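PDB 6HUY: coenzyme F420-dependent N(5),N(10)-methenyltetrahydromethanopterin reductase-related protein from Desulfurobacterium thermolithotrophum DSM 11699, which binds 5,10-methenyltetrahydrofolate and is related to the H2-forming methylenetetrahydromethanopterin dehydrogenases. Local coordinates for residues 80-85 against 105-110; 94-99 against 122-127; 257-262 against 300-305. All coordinates share one frame; numbering follows the deposited sequence.

Contact 1. Residues 80-85 against 105-110; sequences KEAEVA and PYLVEN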
loop_
_atom_site.group_PDB
_atom_site.type_symbol
_atom_site.label_atom_id
_atom_site.label_comp_id
_atom_site.label_asym_id
_atom_site.label_seq_id
_atom_site.Cartn_x
_atom_site.Cartn_y
_atom_site.Cartn_z
ATOM N N LYS B 80 -3.681 40.007 2.765
ATOM C CA LYS B 80 -4.209 41.038 1.885
ATOM C C LYS B 80 -3.216 41.329 0.765
ATOM O O LYS B 80 -2.012 41.460 0.997
ATOM C CB LYS B 80 -4.526 42.292 2.696
ATOM C CG LYS B 80 -5.643 42.080 3.733
ATOM C CD LYS B 80 -5.929 43.345 4.547
ATOM C CE LYS B 80 -7.086 43.148 5.519
ATOM N NZ LYS B 80 -7.338 44.370 6.322
ATOM N N GLU B 81 -3.718 41.369 -0.462
ATOM C CA GLU B 81 -2.926 41.615 -1.664
ATOM C C GLU B 81 -1.860 40.542 -1.938
ATOM O O GLU B 81 -1.014 40.733 -2.818
ATOM C CB GLU B 81 -2.272 43.007 -1.610
ATOM C CG GLU B 81 -3.281 44.162 -1.642
ATOM C CD GLU B 81 -4.126 44.165 -2.909
ATOM O OE1 GLU B 81 -5.372 44.223 -2.798
ATOM O OE2 GLU B 81 -3.541 44.095 -4.017
ATOM N N ALA B 82 -1.880 39.408 -1.236
ATOM C CA ALA B 82 -0.953 38.318 -1.542
ATOM C C ALA B 82 -1.437 37.506 -2.743
ATOM O O ALA B 82 -2.605 37.103 -2.808
ATOM C CB ALA B 82 -0.776 37.394 -0.338
ATOM N N GLU B 83 -0.524 37.269 -3.693
ATOM C CA GLU B 83 -0.771 36.433 -4.865
ATOM C C GLU B 83 -0.512 34.963 -4.590
ATOM O O GLU B 83 -1.178 34.104 -5.174
ATOM C CB GLU B 83 0.140 36.841 -6.023
ATOM C CG GLU B 83 -0.052 38.238 -6.555
ATOM C CD GLU B 83 0.975 38.571 -7.613
ATOM O OE1 GLU B 83 1.923 39.340 -7.310
ATOM O OE2 GLU B 83 0.851 38.022 -8.732
ATOM N N VAL B 84 0.481 34.664 -3.760
ATOM C CA VAL B 84 0.882 33.307 -3.426
ATOM C C VAL B 84 0.936 33.210 -1.911
ATOM O O VAL B 84 1.589 34.032 -1.257
ATOM C CB VAL B 84 2.252 32.945 -4.030
ATOM C CG1 VAL B 84 2.646 31.544 -3.645
ATOM C CG2 VAL B 84 2.247 33.098 -5.547
ATOM N N ALA B 85 0.262 32.202 -1.359
ATOM C CA ALA B 85 0.253 31.938 0.078
ATOM C C ALA B 85 0.799 30.532 0.294
ATOM O O ALA B 85 0.196 29.550 -0.147
ATOM C CB ALA B 85 -1.155 32.086 0.665
ATOM N N PRO B 105 -10.775 34.692 2.611
ATOM C CA PRO B 105 -11.491 35.849 2.053
ATOM C C PRO B 105 -10.627 37.084 1.817
ATOM O O PRO B 105 -11.119 38.059 1.232
ATOM C CB PRO B 105 -12.579 36.127 3.100
ATOM C CG PRO B 105 -12.046 35.589 4.362
ATOM C CD PRO B 105 -11.146 34.434 4.011
ATOM N N TYR B 106 -9.363 37.076 2.232
ATOM C CA TYR B 106 -8.521 38.259 2.136
ATOM C C TYR B 106 -7.468 38.168 1.045
ATOM O O TYR B 106 -6.851 39.190 0.715
ATOM C CB TYR B 106 -7.837 38.524 3.483
ATOM C CG TYR B 106 -8.826 38.747 4.604
ATOM C CD1 TYR B 106 -9.378 39.998 4.827
ATOM C CD2 TYR B 106 -9.218 37.706 5.428
ATOM C CE1 TYR B 106 -10.291 40.208 5.847
ATOM C CE2 TYR B 106 -10.125 37.907 6.445
ATOM C CZ TYR B 106 -10.658 39.162 6.647
ATOM O OH TYR B 106 -11.554 39.366 7.655
ATOM N N LEU B 107 -7.245 36.985 0.480
ATOM C CA LEU B 107 -6.282 36.840 -0.599
ATOM C C LEU B 107 -6.743 37.595 -1.842
ATOM O O LEU B 107 -7.939 37.735 -2.110
ATOM C CB LEU B 107 -6.078 35.365 -0.925
ATOM C CG LEU B 107 -5.337 34.576 0.158
ATOM C CD1 LEU B 107 -5.391 33.093 -0.165
ATOM C CD2 LEU B 107 -3.899 35.055 0.301
ATOM N N VAL B 108 -5.762 38.107 -2.590
ATOM C CA VAL B 108 -6.043 38.845 -3.814
ATOM C C VAL B 108 -6.718 37.916 -4.821
ATOM O O VAL B 108 -6.585 36.687 -4.765
ATOM C CB VAL B 108 -4.754 39.447 -4.399
ATOM C CG1 VAL B 108 -4.011 38.432 -5.275
ATOM C CG2 VAL B 108 -5.053 40.685 -5.188
ATOM N N GLU B 109 -7.450 38.520 -5.757
ATOM C CA GLU B 109 -8.150 37.743 -6.770
ATOM C C GLU B 109 -7.172 36.846 -7.521
ATOM O O GLU B 109 -6.082 37.276 -7.903
ATOM C CB GLU B 109 -8.862 38.682 -7.753
ATOM C CG GLU B 109 -9.887 38.002 -8.684
ATOM C CD GLU B 109 -11.223 37.706 -8.001
ATOM O OE1 GLU B 109 -11.483 38.262 -6.912
ATOM O OE2 GLU B 109 -12.019 36.922 -8.558
ATOM N N ASN B 110 -7.574 35.593 -7.735
ATOM C CA ASN B 110 -6.785 34.585 -8.446
ATOM C C ASN B 110 -5.516 34.172 -7.700
ATOM O O ASN B 110 -4.586 33.618 -8.301
ATOM C CB ASN B 110 -6.420 35.065 -9.856
ATOM C CG ASN B 110 -7.635 35.469 -10.656
ATOM O OD1 ASN B 110 -8.631 34.747 -10.700
ATOM N ND2 ASN B 110 -7.576 36.642 -11.269
HETATM O O HOH W 1 -1.723 33.846 -8.015
#
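V108 fits its isopropyl group against the turn made by E81, A82 and E83. V108 CB already lies 3.6 Å from A82 O. With chi1 at 85°, V108 CG1 sits between the backbone N and the carbonyl carbon and is brought still closer, 3.1 Å from A82 O, with E83 CG at its flank. The other branch, V108 CG2, meets the bent side chain of E81 and lies 3.9 Å from E81 OE2. The same A82 O also accepts the backbone N-H of V108, in a weak bond of 3.3 Å bent to 148°.

L107 works on the inner side, where it packs with A82 and A85, all three buried: L107 CD2 is 4.0 Å from A82 CB and 4.1 Å from A85 CB. At the outer end the extended side chain of K80 runs alongside Y106 in the same direction, K80 CE being 4.0 Å from Y106 CD1, while its NZ pairs with E77. In the backbone, K80 CA comes within 3.4 Å of Y106 O in a CH...O contact. A water donates to both E83 O and N110 O, bridging the two backbones.

Loop 105-110 thus lies against the run-in to strand 84-87. This is the N-terminal end of two inner strands of a Rossmann-type parallel sheet, where the helix of a beta-alpha-beta crossover turns back into strand 112-115.

Contact 2. Residues 94-99 against 122-127; sequences GVTFKI and LVLNSY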
loop_
_atom_site.group_PDB
_atom_site.type_symbol
_atom_site.label_atom_id
_atom_site.label_comp_id
_atom_site.label_asym_id
_atom_site.label_seq_id
_atom_site.Cartn_x
_atom_site.Cartn_y
_atom_site.Cartn_z
ATOM N N GLY B 94 -5.285 20.324 13.018
ATOM C CA GLY B 94 -5.941 21.016 11.927
ATOM C C GLY B 94 -5.468 22.439 11.699
ATOM O O GLY B 94 -6.162 23.209 11.026
ATOM N N VAL B 95 -4.280 22.804 12.192
ATOM C CA VAL B 95 -3.842 24.199 12.119
ATOM C C VAL B 95 -3.722 24.654 10.668
ATOM O O VAL B 95 -4.050 25.801 10.336
ATOM C CB VAL B 95 -2.520 24.392 12.893
ATOM C CG1 VAL B 95 -2.016 25.797 12.748
ATOM C CG2 VAL B 95 -2.713 24.075 14.391
ATOM N N THR B 96 -3.256 23.773 9.776
ATOM C CA THR B 96 -3.145 24.148 8.365
ATOM C C THR B 96 -4.517 24.422 7.754
ATOM O O THR B 96 -4.662 25.315 6.909
ATOM C CB THR B 96 -2.408 23.053 7.585
ATOM O OG1 THR B 96 -1.080 22.906 8.107
ATOM C CG2 THR B 96 -2.324 23.386 6.086
ATOM N N PHE B 97 -5.536 23.663 8.156
ATOM C CA PHE B 97 -6.881 23.942 7.655
ATOM C C PHE B 97 -7.391 25.269 8.190
ATOM O O PHE B 97 -7.972 26.067 7.446
ATOM C CB PHE B 97 -7.836 22.813 8.032
ATOM C CG PHE B 97 -7.310 21.460 7.699
ATOM C CD1 PHE B 97 -6.732 21.211 6.464
ATOM C CD2 PHE B 97 -7.365 20.440 8.621
ATOM C CE1 PHE B 97 -6.228 19.960 6.159
ATOM C CE2 PHE B 97 -6.858 19.190 8.327
ATOM C CZ PHE B 97 -6.289 18.950 7.098
ATOM N N LYS B 98 -7.150 25.528 9.475
ATOM C CA LYS B 98 -7.643 26.741 10.113
ATOM C C LYS B 98 -7.004 27.984 9.507
ATOM O O LYS B 98 -7.690 28.968 9.208
ATOM C CB LYS B 98 -7.368 26.673 11.613
ATOM C CG LYS B 98 -8.152 25.586 12.340
ATOM C CD LYS B 98 -7.543 25.252 13.719
ATOM C CE LYS B 98 -8.527 24.510 14.623
ATOM N NZ LYS B 98 -9.007 23.219 14.042
ATOM N N ILE B 99 -5.684 27.967 9.321
ATOM C CA ILE B 99 -5.019 29.145 8.767
ATOM C C ILE B 99 -5.523 29.421 7.352
ATOM O O ILE B 99 -5.865 30.560 7.000
ATOM C CB ILE B 99 -3.492 28.962 8.814
ATOM C CG1 ILE B 99 -3.022 29.000 10.270
ATOM C CG2 ILE B 99 -2.779 30.055 8.012
ATOM C CD1 ILE B 99 -1.612 28.530 10.461
ATOM N N LEU B 122 -5.004 18.115 -1.677
ATOM C CA LEU B 122 -6.396 17.729 -1.888
ATOM C C LEU B 122 -7.146 17.615 -0.571
ATOM O O LEU B 122 -8.345 17.902 -0.513
ATOM C CB LEU B 122 -6.483 16.403 -2.657
ATOM C CG LEU B 122 -7.113 16.537 -4.045
ATOM C CD1 LEU B 122 -6.224 17.404 -4.907
ATOM C CD2 LEU B 122 -7.317 15.207 -4.681
ATOM N N VAL B 123 -6.463 17.188 0.488
ATOM C CA VAL B 123 -7.081 17.163 1.803
ATOM C C VAL B 123 -7.407 18.583 2.264
ATOM O O VAL B 123 -8.508 18.851 2.764
ATOM C CB VAL B 123 -6.165 16.415 2.787
ATOM C CG1 VAL B 123 -6.683 16.521 4.214
ATOM C CG2 VAL B 123 -6.060 14.949 2.374
ATOM N N LEU B 124 -6.464 19.518 2.097
ATOM C CA LEU B 124 -6.745 20.921 2.397
ATOM C C LEU B 124 -7.908 21.422 1.556
ATOM O O LEU B 124 -8.850 22.040 2.070
ATOM C CB LEU B 124 -5.506 21.788 2.147
ATOM C CG LEU B 124 -5.725 23.303 2.307
ATOM C CD1 LEU B 124 -5.982 23.633 3.758
ATOM C CD2 LEU B 124 -4.536 24.075 1.822
ATOM N N ASN B 125 -7.842 21.182 0.244
ATOM C CA ASN B 125 -8.918 21.582 -0.655
ATOM C C ASN B 125 -10.262 21.024 -0.198
ATOM O O ASN B 125 -11.283 21.721 -0.264
ATOM C CB ASN B 125 -8.593 21.126 -2.078
ATOM C CG ASN B 125 -9.587 21.632 -3.089
ATOM O OD1 ASN B 125 -10.486 20.904 -3.520
ATOM N ND2 ASN B 125 -9.438 22.896 -3.475
ATOM N N SER B 126 -10.280 19.775 0.286
ATOM C CA SER B 126 -11.527 19.180 0.762
ATOM C C SER B 126 -12.067 19.922 1.973
ATOM O O SER B 126 -13.285 20.083 2.116
ATOM C CB SER B 126 -11.323 17.706 1.115
ATOM O OG SER B 126 -11.048 16.947 -0.043
ATOM N N TYR B 127 -11.176 20.354 2.870
ATOM C CA TYR B 127 -11.609 21.016 4.094
ATOM C C TYR B 127 -12.222 22.381 3.815
ATOM O O TYR B 127 -13.069 22.839 4.585
ATOM C CB TYR B 127 -10.434 21.159 5.067
ATOM C CG TYR B 127 -10.409 20.064 6.106
ATOM C CD1 TYR B 127 -11.208 20.150 7.243
ATOM C CD2 TYR B 127 -9.620 18.930 5.942
ATOM C CE1 TYR B 127 -11.217 19.135 8.206
ATOM C CE2 TYR B 127 -9.621 17.900 6.897
ATOM C CZ TYR B 127 -10.420 18.010 8.027
ATOM O OH TYR B 127 -10.422 17.008 8.983
#
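F97 and Y127 lay their rings flat on each other where two successive helices of the Rossmann-like domain, 95-103 and 121-135, pack together. The short helical segments cross at -52° with their axes 9.8 Å apart, and the two rings stack between them. The ring centroids of F97 and Y127 are 3.8 Å apart and the planes differ by 15°, a face-to-face stack in which Y127 CD2 sits over the centre of the F97 ring. The tightest approach is between F97 CE2 and Y127 CE2, at 3.4 Å.

F97 holds its CG beside the backbone N, opposite the carbonyl carbon, which swings the ring across toward helix 121-135. The chi1 of Y127, -97°, is well away from staggered, consistent with its ring being turned to lie over F97. V123 CG1 approaches the far end of the ring, 3.8 Å from F97 CZ.

Helix 333-354 adds Y348 and E349 to the cluster: Y348 meets F97 edge-to-face, and E349 OE2 is hydrogen-bonded to Y127 OH. The side chain of T96, whose OG1 bonds to P90 O and T89 OG1, is about 6 Å from the bound 5,10-methenyltetrahydrofolate. L124 comes in at the rim of the stack, where L124 CD1 lies against T96 O and touches the F97 edge in the ring plane, 3.7 Å from F97 CD1.

Contact 3. Residues 257-262 against 300-305; sequences GLIKLL and ELIKEA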
loop_
_atom_site.group_PDB
_atom_site.type_symbol
_atom_site.label_atom_id
_atom_site.label_comp_id
_atom_site.label_asym_id
_atom_site.label_seq_id
_atom_site.Cartn_x
_atom_site.Cartn_y
_atom_site.Cartn_z
ATOM N N GLY B 257 -2.325 -2.443 14.414
ATOM C CA GLY B 257 -3.232 -3.336 13.716
ATOM C C GLY B 257 -2.611 -3.932 12.474
ATOM O O GLY B 257 -2.886 -5.086 12.130
ATOM N N LEU B 258 -1.784 -3.151 11.777
ATOM C CA LEU B 258 -0.999 -3.684 10.672
ATOM C C LEU B 258 -0.195 -4.902 11.110
ATOM O O LEU B 258 -0.246 -5.959 10.466
ATOM C CB LEU B 258 -0.077 -2.597 10.130
ATOM C CG LEU B 258 0.887 -3.029 9.024
ATOM C CD1 LEU B 258 0.145 -3.250 7.711
ATOM C CD2 LEU B 258 1.943 -1.963 8.891
ATOM N N ILE B 259 0.538 -4.777 12.223
ATOM C CA ILE B 259 1.410 -5.857 12.692
ATOM C C ILE B 259 0.585 -7.071 13.117
ATOM O O ILE B 259 0.904 -8.212 12.763
ATOM C CB ILE B 259 2.302 -5.351 13.844
ATOM C CG1 ILE B 259 3.242 -4.256 13.353
ATOM C CG2 ILE B 259 3.116 -6.490 14.489
ATOM C CD1 ILE B 259 3.784 -3.403 14.465
ATOM N N LYS B 260 -0.474 -6.851 13.896
ATOM C CA LYS B 260 -1.242 -7.979 14.422
ATOM C C LYS B 260 -1.960 -8.743 13.311
ATOM O O LYS B 260 -1.966 -9.978 13.310
ATOM C CB LYS B 260 -2.237 -7.491 15.470
ATOM C CG LYS B 260 -3.144 -8.574 16.029
ATOM C CD LYS B 260 -2.350 -9.726 16.600
ATOM C CE LYS B 260 -3.224 -10.628 17.469
ATOM N NZ LYS B 260 -3.252 -10.121 18.875
ATOM N N LEU B 261 -2.561 -8.030 12.352
ATOM C CA LEU B 261 -3.433 -8.681 11.378
ATOM C C LEU B 261 -2.651 -9.398 10.274
ATOM O O LEU B 261 -3.042 -10.495 9.857
ATOM C CB LEU B 261 -4.406 -7.653 10.790
ATOM C CG LEU B 261 -5.464 -7.171 11.796
ATOM C CD1 LEU B 261 -6.185 -5.930 11.294
ATOM C CD2 LEU B 261 -6.458 -8.274 12.102
ATOM N N LEU B 262 -1.548 -8.816 9.791
ATOM C CA LEU B 262 -0.719 -9.512 8.801
ATOM C C LEU B 262 -0.006 -10.714 9.408
ATOM O O LEU B 262 0.174 -11.737 8.736
ATOM C CB LEU B 262 0.310 -8.561 8.204
ATOM C CG LEU B 262 -0.214 -7.475 7.264
ATOM C CD1 LEU B 262 0.911 -6.510 6.904
ATOM C CD2 LEU B 262 -0.807 -8.092 6.012
ATOM N N GLU B 300 7.751 -1.945 21.586
ATOM C CA GLU B 300 6.547 -1.221 21.977
ATOM C C GLU B 300 5.413 -1.476 20.992
ATOM O O GLU B 300 4.250 -1.596 21.390
ATOM C CB GLU B 300 6.854 0.278 22.095
ATOM C CG GLU B 300 7.110 1.036 20.775
ATOM C CD GLU B 300 8.512 0.816 20.184
ATOM O OE1 GLU B 300 9.275 -0.025 20.705
ATOM O OE2 GLU B 300 8.852 1.500 19.196
ATOM N N LEU B 301 5.732 -1.582 19.705
ATOM C CA LEU B 301 4.704 -1.864 18.711
ATOM C C LEU B 301 4.225 -3.307 18.813
ATOM O O LEU B 301 3.030 -3.585 18.666
ATOM C CB LEU B 301 5.248 -1.560 17.314
ATOM C CG LEU B 301 4.787 -0.231 16.700
ATOM C CD1 LEU B 301 4.943 0.954 17.659
ATOM C CD2 LEU B 301 5.516 0.036 15.388
ATOM N N ILE B 302 5.148 -4.233 19.071
ATOM C CA ILE B 302 4.773 -5.630 19.261
ATOM C C ILE B 302 3.806 -5.760 20.430
ATOM O O ILE B 302 2.813 -6.492 20.352
ATOM C CB ILE B 302 6.034 -6.494 19.464
ATOM C CG1 ILE B 302 6.967 -6.388 18.248
ATOM C CG2 ILE B 302 5.661 -7.948 19.735
ATOM C CD1 ILE B 302 6.376 -6.896 16.936
ATOM N N LYS B 303 4.069 -5.045 21.528
ATOM C CA LYS B 303 3.177 -5.105 22.683
ATOM C C LYS B 303 1.798 -4.556 22.339
ATOM O O LYS B 303 0.773 -5.158 22.679
ATOM C CB LYS B 303 3.781 -4.335 23.854
ATOM C CG LYS B 303 3.104 -4.619 25.187
ATOM C CD LYS B 303 3.776 -3.863 26.314
ATOM C CE LYS B 303 2.968 -3.924 27.599
ATOM N NZ LYS B 303 2.758 -2.556 28.172
ATOM N N GLU B 304 1.752 -3.407 21.661
ATOM C CA GLU B 304 0.472 -2.851 21.237
ATOM C C GLU B 304 -0.279 -3.819 20.340
ATOM O O GLU B 304 -1.508 -3.916 20.413
ATOM C CB GLU B 304 0.682 -1.537 20.493
ATOM C CG GLU B 304 0.945 -0.351 21.378
ATOM C CD GLU B 304 1.080 0.904 20.563
ATOM O OE1 GLU B 304 1.649 1.890 21.076
ATOM O OE2 GLU B 304 0.609 0.887 19.404
ATOM N N ALA B 305 0.444 -4.520 19.465
ATOM C CA ALA B 305 -0.187 -5.477 18.567
ATOM C C ALA B 305 -0.786 -6.653 19.337
ATOM O O ALA B 305 -1.872 -7.134 18.991
ATOM C CB ALA B 305 0.833 -5.965 17.540
#
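I259 has its CB directed toward the helix carrying L301, I302 and A305 and divides its branches among them. The side chains of L301 and I302 each cross it at about a right angle. CG1 stands beside the backbone N, sending CD1 to L301, where I259 CD1 lies 3.7 Å from L301 CB. I259 CG2 goes the other way, 3.8 Å from A305 CB and 4.1 Å from I302 CD1. Consistent with the small A305 at the crossing, the segment axes are 8.5 Å apart, crossing at -63°.

K260 leans over the end of this packing. Its chain bends at chi2 (55°) and again at chi4 (-87°), so that CG, CD and CE run past A305 O before K260 NZ donates to A305 O at 3.3 Å, from somewhat out of the carbonyl plane. That carbonyl lies near the C-terminal end of helix 299-306, where a lysine charge is probably favourable.

This is helix-helix packing in the helical part of the chain that meets the neighbouring subunit. It joins the end of the long helix 232-262 to the short helix 299-306. I259 also packs on V264 of helix 264-272, while L301 packs on Y221 of the neighbouring subunit, and E300 and E304 form salt bridges with R225 and R232, respectively, of that subunit.

Following the chain from the N terminus, residues 80-85 lead into strand 84-87, and the helix that follows opens with residues 94-99. The chain then returns through 105-110, closing contact 1, and after strand 112-115 enters 122-127, closing contact 2. The two loops therefore cross rather than nest: contact 1 ties the strand entrances together at one end of the parallel sheet, and contact 2 pairs two of its helices. Their centres are about 17 Å apart and the two contacts do not touch. Contact 3 comes later, in series, closing a mostly helical loop between 257-262 and 300-305. Its centre lies about 46 Å from that of contact 1, on the opposite side of the chain's centre, and about 30 Å from that of contact 2.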